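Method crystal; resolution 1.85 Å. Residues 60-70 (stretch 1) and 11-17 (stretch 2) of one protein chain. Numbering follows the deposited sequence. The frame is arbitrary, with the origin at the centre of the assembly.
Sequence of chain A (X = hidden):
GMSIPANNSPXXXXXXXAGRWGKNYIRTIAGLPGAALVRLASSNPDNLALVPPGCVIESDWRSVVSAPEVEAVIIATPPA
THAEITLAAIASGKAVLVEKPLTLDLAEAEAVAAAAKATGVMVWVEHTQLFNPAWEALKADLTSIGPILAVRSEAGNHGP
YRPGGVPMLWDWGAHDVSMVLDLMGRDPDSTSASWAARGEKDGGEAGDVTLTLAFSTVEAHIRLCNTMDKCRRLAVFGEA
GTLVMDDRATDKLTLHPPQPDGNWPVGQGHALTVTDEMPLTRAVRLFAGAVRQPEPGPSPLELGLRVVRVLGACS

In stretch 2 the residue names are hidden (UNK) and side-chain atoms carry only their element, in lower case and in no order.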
# COMPACT_ATOMS: atom_id res chain seq x y z
N ASP A 60 -4.35 19.71 16.88
CA ASP A 60 -4.18 18.49 17.69
C ASP A 60 -4.95 17.32 17.12
O ASP A 60 -6.18 17.40 17.02
CB ASP A 60 -4.65 18.77 19.11
CG ASP A 60 -4.16 17.77 20.13
OD1 ASP A 60 -3.96 16.57 19.81
OD2 ASP A 60 -3.98 18.20 21.29
N TRP A 61 -4.25 16.22 16.75
CA TRP A 61 -4.90 15.04 16.18
C TRP A 61 -5.95 14.48 17.11
O TRP A 61 -6.94 13.91 16.64
CB TRP A 61 -3.90 13.94 15.73
CG TRP A 61 -3.05 13.31 16.82
CD1 TRP A 61 -1.82 13.70 17.16
CD2 TRP A 61 -3.37 12.20 17.68
NE1 TRP A 61 -1.34 12.93 18.20
CE2 TRP A 61 -2.27 11.99 18.52
CE3 TRP A 61 -4.47 11.36 17.80
CZ2 TRP A 61 -2.25 10.99 19.49
CZ3 TRP A 61 -4.46 10.38 18.73
CH2 TRP A 61 -3.35 10.18 19.57
N ARG A 62 -5.74 14.61 18.43
CA ARG A 62 -6.69 14.11 19.41
C ARG A 62 -8.10 14.67 19.24
O ARG A 62 -9.10 13.99 19.55
CB ARG A 62 -6.20 14.38 20.83
CG ARG A 62 -5.00 13.54 21.16
CD ARG A 62 -4.43 13.90 22.53
NE ARG A 62 -3.18 13.18 22.76
CZ ARG A 62 -2.00 13.49 22.20
NH1 ARG A 62 -1.89 14.51 21.36
NH2 ARG A 62 -0.93 12.75 22.49
N SER A 63 -8.21 15.92 18.77
CA SER A 63 -9.52 16.51 18.52
C SER A 63 -10.24 15.87 17.34
O SER A 63 -11.48 15.96 17.24
CB SER A 63 -9.39 18.01 18.29
OG SER A 63 -8.76 18.63 19.41
N VAL A 64 -9.50 15.27 16.43
CA VAL A 64 -10.14 14.55 15.33
C VAL A 64 -10.80 13.28 15.84
O VAL A 64 -11.95 13.01 15.52
CB VAL A 64 -9.16 14.24 14.19
CG1 VAL A 64 -9.80 13.26 13.21
CG2 VAL A 64 -8.80 15.56 13.51
N VAL A 65 -10.10 12.53 16.70
CA VAL A 65 -10.66 11.26 17.22
C VAL A 65 -11.71 11.45 18.33
O VAL A 65 -12.49 10.54 18.61
CB VAL A 65 -9.55 10.24 17.70
CG1 VAL A 65 -8.37 10.11 16.67
CG2 VAL A 65 -9.03 10.56 19.07
N SER A 66 -11.73 12.62 18.96
CA SER A 66 -12.77 12.92 19.96
C SER A 66 -14.01 13.54 19.35
O SER A 66 -14.94 13.87 20.07
CB SER A 66 -12.25 13.87 21.03
OG SER A 66 -11.16 13.30 21.72
N ALA A 67 -14.02 13.71 18.03
CA ALA A 67 -15.04 14.45 17.32
C ALA A 67 -16.28 13.59 17.21
O ALA A 67 -16.17 12.45 16.75
CB ALA A 67 -14.53 14.85 15.93
N PRO A 68 -17.46 14.10 17.64
CA PRO A 68 -18.64 13.20 17.62
C PRO A 68 -19.17 12.85 16.25
O PRO A 68 -19.71 11.77 16.05
CB PRO A 68 -19.70 14.00 18.40
CG PRO A 68 -19.27 15.39 18.37
CD PRO A 68 -17.79 15.43 18.18
N GLU A 69 -19.00 13.77 15.30
CA GLU A 69 -19.50 13.63 13.93
C GLU A 69 -18.55 12.86 12.99
O GLU A 69 -18.95 12.50 11.89
CB GLU A 69 -19.83 15.01 13.36
CG GLU A 69 -18.70 15.86 12.67
CD GLU A 69 -17.60 16.40 13.59
OE1 GLU A 69 -17.74 16.34 14.85
OE2 GLU A 69 -16.57 16.89 13.04
N VAL A 70 -17.32 12.62 13.40
CA VAL A 70 -16.38 11.91 12.53
C VAL A 70 -16.74 10.44 12.57
O VAL A 70 -16.80 9.86 13.65
CB VAL A 70 -14.91 12.12 12.98
CG1 VAL A 70 -13.99 11.16 12.26
CG2 VAL A 70 -14.48 13.57 12.73
N UNK A 11 -20.50 9.94 4.12
CA UNK A 11 -19.76 9.38 5.23
C UNK A 11 -18.75 10.44 5.69
O UNK A 11 -18.02 11.01 4.87
c UNK A 11 -19.05 8.05 4.84
c UNK A 11 -20.09 6.94 4.51
c UNK A 11 -18.09 7.60 5.95
N UNK A 12 -18.72 10.72 6.98
CA UNK A 12 -17.94 11.83 7.49
C UNK A 12 -16.55 11.36 7.88
O UNK A 12 -16.38 10.64 8.83
c UNK A 12 -20.14 12.93 8.16
n UNK A 12 -22.42 10.80 11.27
c UNK A 12 -20.94 13.51 9.30
n UNK A 12 -21.23 12.52 10.33
n UNK A 12 -23.10 11.64 9.26
c UNK A 12 -18.72 12.48 8.63
c UNK A 12 -22.25 11.66 10.29
N UNK A 13 -15.58 11.76 7.06
CA UNK A 13 -14.20 11.37 7.21
C UNK A 13 -13.36 12.48 7.74
O UNK A 13 -13.62 13.64 7.48
c UNK A 13 -13.59 10.95 5.87
c UNK A 13 -14.28 8.57 5.94
c UNK A 13 -13.45 9.61 3.76
c UNK A 13 -14.24 9.82 5.10
N UNK A 14 -12.32 12.11 8.48
CA UNK A 14 -11.33 13.08 8.90
C UNK A 14 -9.94 12.56 8.51
O UNK A 14 -9.72 11.36 8.41
c UNK A 14 -11.42 13.33 10.40
N UNK A 15 -9.02 13.49 8.27
CA UNK A 15 -7.67 13.15 7.84
C UNK A 15 -6.64 13.67 8.84
O UNK A 15 -6.69 14.86 9.27
c UNK A 15 -5.62 12.18 5.70
c UNK A 15 -6.01 14.35 4.48
c UNK A 15 -6.03 13.64 5.83
c UNK A 15 -7.43 13.73 6.45
N UNK A 16 -5.77 12.78 9.29
CA UNK A 16 -4.70 13.18 10.15
C UNK A 16 -3.47 13.00 9.26
O UNK A 16 -3.14 11.87 8.87
c UNK A 16 -5.92 12.56 12.27
c UNK A 16 -4.62 12.37 11.45
c UNK A 16 -3.38 12.80 12.21
c UNK A 16 -6.14 11.54 13.35
N UNK A 17 -2.84 14.12 8.89
CA UNK A 17 -1.73 14.12 7.94
C UNK A 17 -0.52 14.82 8.48
O UNK A 17 -0.64 15.80 9.21
O HOH W 1 -20.95 10.32 13.72

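Position 11 carries three side-chain carbons, one bonded to CA and bearing the other two. That fork at the first carbon is a valine. Val 11 points sideways and makes no contact with stretch 1.

Position 12 has three carbons in a row, then a nitrogen, then a carbon holding two more nitrogens: a guanidinium, so arginine. Arg 12 leaves the strand toward stretch 1, and its NE donates to the backbone oxygen Glu 69 O at 2.8 Å. The acceptor lies at the edge of the guanidinium, near its plane, where the N-H groups point. Arg 12 NH2 also donates to water 1 at 2.9 Å, and that water donates in turn to Pro 68 O at 3.0 Å, so one side chain serves two successive carbonyls.

Position 13 shows four carbons, forked at the second, which is leucine. Leu 13 points away, in keeping with the alternation usual in a strand, and makes no contact here.

Position 14 has a single carbon, its CB, and is alanine. Short as it is, Ala 14 points toward stretch 1 and is closely packed: its CB lies 3.2 Å from Val 64 CG1, a tight approach, and 3.8 Å from Val 70 CG1. One methyl thus meets both the helix and the loop that follows it.

Position 15 again has four carbons forked at the second, so it too is leucine. Leu 15 points away and makes no contact with stretch 1.

Position 16 also has four carbons, but the fork is at the first and one arm is two carbons long, the mark of isoleucine. Ile 16 points toward stretch 1 and is covered by it more than any other residue of the strand. Its CG2 lies 3.7 Å from Trp 61 CB, while its CD1 reaches Val 64 CG1 at 4.0 Å and Val 65 CG1 at 4.2 Å. The indole of Trp 61 leads away, leaving its CB at the closest approach.

Position 17 has no side-chain atoms and is glycine. Nothing of stretch 1 comes near it, and there would be room for a CB.

The contact follows the strand's alternation: 12, 14 and 16 face stretch 1, while 13 and 15 turn from it. Apolar packing grades from the small Ala 14 against Val 64 and Val 70 to the longer Ile 16 beside Trp 61, Val 64 and Val 65. At the other end, Arg 12 supplies the one direct hydrogen bond between the stretches, tying the strand to the loop's backbone rather than to a side chain.

Stretch 2, residues 11-17: VRLALIG
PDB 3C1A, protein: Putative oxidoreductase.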